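Local coordinates for protein nicotinate phosphoribosyltransferase (Porphyromonas gingivalis, PDB 2IM5) that probably catalyses the ATP-dependent synthesis of nicotinate ribonucleotide from nicotinate and phosphoribosyl diphosphate, a step of NAD(+) biosynthesis, at residues 7-12 and 194-199; 11-16 and 119-124. All coordinates share one frame; numbering follows the deposited sequence.

Near the N terminus the chain makes two long-range contacts in quick succession, sharing D11 and L12. Interaction 1 starts in the loop just before helix 12-24 and waits some 180 residues for its partner, the turn leading from strand 191-194 of the parallel sheet into helix 197-203. Interaction 2 starts at the first turn of helix 12-24 and closes a shorter loop, at the head of helix 120-134, so its span falls within the longer one. With centres about 8 Å apart the two contacts touch each other, T10 OG1 packing against T121 CB at 3.6 Å. Together they tie the N-terminal loop and helix both to the parallel-sheet part and to helix 120-134.

Interaction 1: residues 7-12 and 194-199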
# COMPACT_ATOMS: atom_id res chain seq x y z
N ILE A 7 -1.80 -17.44 -1.85
CA ILE A 7 -1.52 -16.74 -0.61
C ILE A 7 -0.57 -15.57 -0.90
O ILE A 7 -0.38 -14.70 -0.07
CB ILE A 7 -0.93 -17.72 0.44
CG1 ILE A 7 -1.22 -17.20 1.84
CG2 ILE A 7 0.57 -17.88 0.23
CD1 ILE A 7 -1.08 -18.26 2.92
N LEU A 8 0.02 -15.56 -2.10
CA LEU A 8 0.93 -14.49 -2.50
C LEU A 8 0.20 -13.40 -3.29
O LEU A 8 0.81 -12.40 -3.69
CB LEU A 8 2.09 -15.02 -3.34
CG LEU A 8 3.06 -16.03 -2.72
CD1 LEU A 8 4.24 -16.21 -3.67
CD2 LEU A 8 3.53 -15.54 -1.35
N ASP A 9 -1.09 -13.59 -3.53
CA ASP A 9 -1.87 -12.59 -4.26
C ASP A 9 -2.23 -11.49 -3.27
O ASP A 9 -3.35 -11.42 -2.76
CB ASP A 9 -3.13 -13.23 -4.86
CG ASP A 9 -3.89 -12.29 -5.79
OD1 ASP A 9 -3.31 -11.28 -6.23
OD2 ASP A 9 -5.07 -12.57 -6.10
N THR A 10 -1.25 -10.64 -3.00
CA THR A 10 -1.38 -9.53 -2.07
C THR A 10 -0.22 -8.58 -2.33
O THR A 10 0.64 -8.86 -3.18
CB THR A 10 -1.33 -10.04 -0.60
OG1 THR A 10 -1.56 -8.96 0.31
CG2 THR A 10 0.02 -10.67 -0.31
N ASP A 11 -0.19 -7.46 -1.62
CA ASP A 11 0.89 -6.49 -1.80
C ASP A 11 2.13 -6.83 -1.00
O ASP A 11 2.05 -7.38 0.10
CB ASP A 11 0.42 -5.09 -1.43
CG ASP A 11 -0.46 -4.48 -2.49
OD1 ASP A 11 -0.04 -4.45 -3.66
OD2 ASP A 11 -1.57 -4.02 -2.15
N LEU A 12 3.29 -6.49 -1.56
CA LEU A 12 4.56 -6.76 -0.89
C LEU A 12 4.60 -6.18 0.52
O LEU A 12 5.04 -6.85 1.45
CB LEU A 12 5.71 -6.15 -1.71
CG LEU A 12 7.06 -6.16 -1.00
CD1 LEU A 12 7.53 -7.60 -0.80
CD2 LEU A 12 8.08 -5.37 -1.81
N THR A 194 6.34 -5.12 -9.77
CA THR A 194 4.97 -5.03 -9.30
C THR A 194 4.87 -5.28 -7.80
O THR A 194 5.70 -5.98 -7.21
CB THR A 194 4.06 -6.04 -10.01
OG1 THR A 194 2.72 -5.93 -9.49
CG2 THR A 194 4.57 -7.45 -9.79
N SER A 195 3.84 -4.70 -7.19
CA SER A 195 3.62 -4.84 -5.77
C SER A 195 2.96 -6.19 -5.49
O SER A 195 3.11 -6.74 -4.39
CB SER A 195 2.73 -3.70 -5.28
OG SER A 195 2.53 -3.79 -3.89
N ASN A 196 2.25 -6.72 -6.49
CA ASN A 196 1.57 -8.01 -6.35
C ASN A 196 2.61 -9.13 -6.39
O ASN A 196 3.13 -9.47 -7.46
CB ASN A 196 0.57 -8.19 -7.49
CG ASN A 196 -0.32 -9.39 -7.29
OD1 ASN A 196 0.16 -10.50 -7.02
ND2 ASN A 196 -1.63 -9.19 -7.43
N VAL A 197 2.89 -9.72 -5.24
CA VAL A 197 3.91 -10.77 -5.14
C VAL A 197 3.60 -11.99 -6.02
O VAL A 197 4.51 -12.55 -6.64
CB VAL A 197 4.10 -11.22 -3.68
CG1 VAL A 197 5.27 -12.20 -3.57
CG2 VAL A 197 4.34 -9.99 -2.80
N HIS A 198 2.33 -12.38 -6.07
CA HIS A 198 1.90 -13.51 -6.88
C HIS A 198 2.19 -13.29 -8.38
O HIS A 198 2.73 -14.18 -9.06
CB HIS A 198 0.41 -13.77 -6.70
CG HIS A 198 -0.19 -14.62 -7.77
ND1 HIS A 198 0.24 -15.90 -8.05
CD2 HIS A 198 -1.20 -14.36 -8.65
CE1 HIS A 198 -0.47 -16.40 -9.04
NE2 HIS A 198 -1.35 -15.48 -9.42
N LEU A 199 1.81 -12.13 -8.89
CA LEU A 199 2.03 -11.84 -10.29
C LEU A 199 3.50 -11.60 -10.62
O LEU A 199 3.93 -11.78 -11.76
CB LEU A 199 1.17 -10.65 -10.72
CG LEU A 199 -0.34 -10.97 -10.69
CD1 LEU A 199 -1.15 -9.77 -11.15
CD2 LEU A 199 -0.62 -12.18 -11.59
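The carboxylate of D9 and the side-chain amide of N196 lie nearly coplanar, 26° apart, and meet tip to tip, with OD1 of D9 tilted slightly from the amide plane: N196 ND2 gives a 2.9 Å hydrogen bond to D9 OD1, almost in line with the C-O bond. Both residues have CG anti to the backbone N (chi1 -172° for D9), which brings their ends together although neither CB faces the other segment; R170 makes a salt bridge to D9 OD2. The imidazole of H198 has D9 CB at an oblique approach. The carboxylate of D11 is met from above its plane, where S195 OG donates to OD1 at 2.7 Å. Backbone bonds run alongside. L12 N reaches S195 O at 2.8 Å, V197 N reaches T10 O at 3.2 Å, and a weak bond joins H198 N to L8 O; D11 and N196 thereby form a single isolated bridge. V197 spreads its two methyls, CG1 lying 4.1 Å from L8 CD1 and CG2 3.8 Å from L12 CA, with F69 and F15 also against it. The other end of the N196 amide faces its own helix: OD1 accepts from L199 N at 3.0 Å, the donor coming from above the carbonyl plane. N196 is thus the N-cap of helix 197-203, in a strand-to-helix turn after parallel strand 191-194, consistent with the TIM-barrel-like part of this family.

Interaction 2: residues 11-16 and 119-124; sequences DLYKFT and WETPIL
D11, Y13 and K14 reach E120 and T121 in a buried, polar contact between the starts of two helices, their side chains spanning the distance between them: the axes of 12-16 and 120-124 come no nearer than 10.9 Å and run nearly antiparallel, at 150°. E120 OE1 accepts twice. Y13 OH donates to E120 OE1 at 2.7 Å from above the carboxylate plane, while K14 NZ, at 2.8 Å, lies on the anti lone pair of the same E120 OE1, in a salt bridge. E120 reaches out extended, whereas K14 has CG over the rim of one face of the Y13 ring, and bends at chi2 and chi3 beyond it carry NZ to E120. Both segments, 11-16 and 119-124, fall in the N-terminal family region of the nicotinate phosphoribosyltransferases, and helix 120-134 rests on strand 347-355 of the antiparallel sheet, with E120, I123 and L124 against M349. The charges have further partners: R168 pairs with E120 OE2, and K14 NZ also holds E214 and the carbonyl of T117. E214 follows H213, the predicted phosphohistidine, unmodified here. On the flank of the charged group, T121 OG1 donates to D11 OD2 at 2.9 Å on the anti side of the carboxylate, and T121 CG2 sits 3.4 Å from the same D11 OD2.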
# COMPACT_ATOMS: atom_id res chain seq x y z
N ASP A 11 -0.19 -7.46 -1.62
CA ASP A 11 0.89 -6.49 -1.80
C ASP A 11 2.13 -6.83 -1.00
O ASP A 11 2.05 -7.38 0.10
CB ASP A 11 0.42 -5.09 -1.43
CG ASP A 11 -0.46 -4.48 -2.49
OD1 ASP A 11 -0.04 -4.45 -3.66
OD2 ASP A 11 -1.57 -4.02 -2.15
N LEU A 12 3.29 -6.49 -1.56
CA LEU A 12 4.56 -6.76 -0.89
C LEU A 12 4.60 -6.18 0.52
O LEU A 12 5.04 -6.85 1.45
CB LEU A 12 5.71 -6.15 -1.71
CG LEU A 12 7.06 -6.16 -1.00
CD1 LEU A 12 7.53 -7.60 -0.80
CD2 LEU A 12 8.08 -5.37 -1.81
N TYR A 13 4.12 -4.95 0.68
CA TYR A 13 4.18 -4.32 1.98
C TYR A 13 3.44 -5.06 3.09
O TYR A 13 3.74 -4.86 4.27
CB TYR A 13 3.71 -2.85 1.89
CG TYR A 13 2.22 -2.63 1.81
CD1 TYR A 13 1.44 -2.60 2.97
CD2 TYR A 13 1.59 -2.42 0.59
CE1 TYR A 13 0.07 -2.34 2.91
CE2 TYR A 13 0.22 -2.16 0.51
CZ TYR A 13 -0.54 -2.13 1.68
OH TYR A 13 -1.89 -1.85 1.61
N LYS A 14 2.49 -5.91 2.72
CA LYS A 14 1.75 -6.67 3.73
C LYS A 14 2.72 -7.66 4.39
O LYS A 14 2.66 -7.87 5.60
CB LYS A 14 0.57 -7.41 3.09
CG LYS A 14 -0.47 -6.48 2.44
CD LYS A 14 -1.50 -5.91 3.43
CE LYS A 14 -0.88 -5.02 4.51
NZ LYS A 14 -1.91 -4.31 5.34
N PHE A 15 3.62 -8.24 3.60
CA PHE A 15 4.59 -9.19 4.15
C PHE A 15 5.74 -8.49 4.87
O PHE A 15 6.15 -8.93 5.95
CB PHE A 15 5.18 -10.08 3.05
CG PHE A 15 4.20 -11.05 2.45
CD1 PHE A 15 3.32 -11.76 3.26
CD2 PHE A 15 4.16 -11.27 1.08
CE1 PHE A 15 2.43 -12.68 2.71
CE2 PHE A 15 3.27 -12.19 0.53
CZ PHE A 15 2.41 -12.90 1.35
N THR A 16 6.26 -7.41 4.31
CA THR A 16 7.36 -6.71 4.95
C THR A 16 6.93 -6.07 6.27
O THR A 16 7.68 -6.07 7.25
CB THR A 16 7.98 -5.63 4.02
OG1 THR A 16 6.99 -4.66 3.65
CG2 THR A 16 8.54 -6.27 2.76
N TRP A 119 -5.06 -9.21 5.96
CA TRP A 119 -6.41 -9.22 5.38
C TRP A 119 -6.69 -8.06 4.42
O TRP A 119 -7.41 -8.22 3.44
CB TRP A 119 -7.48 -9.15 6.49
CG TRP A 119 -7.73 -10.41 7.25
CD1 TRP A 119 -7.48 -10.63 8.58
CD2 TRP A 119 -8.37 -11.60 6.76
NE1 TRP A 119 -7.93 -11.88 8.94
CE2 TRP A 119 -8.48 -12.50 7.85
CE3 TRP A 119 -8.86 -12.00 5.51
CZ2 TRP A 119 -9.06 -13.77 7.73
CZ3 TRP A 119 -9.44 -13.26 5.38
CH2 TRP A 119 -9.53 -14.13 6.49
N GLU A 120 -6.12 -6.89 4.71
CA GLU A 120 -6.38 -5.68 3.91
C GLU A 120 -6.48 -5.78 2.39
O GLU A 120 -7.57 -5.59 1.83
CB GLU A 120 -5.36 -4.58 4.23
CG GLU A 120 -5.76 -3.23 3.60
CD GLU A 120 -4.58 -2.31 3.33
OE1 GLU A 120 -3.44 -2.68 3.70
OE2 GLU A 120 -4.78 -1.23 2.74
N THR A 121 -5.36 -6.05 1.74
CA THR A 121 -5.33 -6.12 0.28
C THR A 121 -6.25 -7.19 -0.32
O THR A 121 -7.00 -6.89 -1.24
CB THR A 121 -3.88 -6.32 -0.23
OG1 THR A 121 -3.12 -5.13 0.05
CG2 THR A 121 -3.87 -6.54 -1.74
N PRO A 122 -6.20 -8.43 0.19
CA PRO A 122 -7.07 -9.48 -0.35
C PRO A 122 -8.56 -9.11 -0.25
O PRO A 122 -9.32 -9.26 -1.21
CB PRO A 122 -6.72 -10.69 0.50
CG PRO A 122 -5.30 -10.45 0.87
CD PRO A 122 -5.29 -8.99 1.21
N ILE A 123 -8.97 -8.61 0.91
CA ILE A 123 -10.37 -8.22 1.11
C ILE A 123 -10.81 -7.12 0.15
O ILE A 123 -11.90 -7.19 -0.42
CB ILE A 123 -10.64 -7.79 2.57
CG1 ILE A 123 -10.58 -9.02 3.49
CG2 ILE A 123 -12.01 -7.10 2.68
CD1 ILE A 123 -10.91 -8.74 4.95
N LEU A 124 -9.97 -6.10 -0.04
CA LEU A 124 -10.33 -5.02 -0.95
C LEU A 124 -10.41 -5.54 -2.39
O LEU A 124 -11.32 -5.17 -3.14
CB LEU A 124 -9.32 -3.88 -0.84
CG LEU A 124 -9.39 -3.05 0.45
CD1 LEU A 124 -8.19 -2.12 0.53
CD2 LEU A 124 -10.69 -2.26 0.50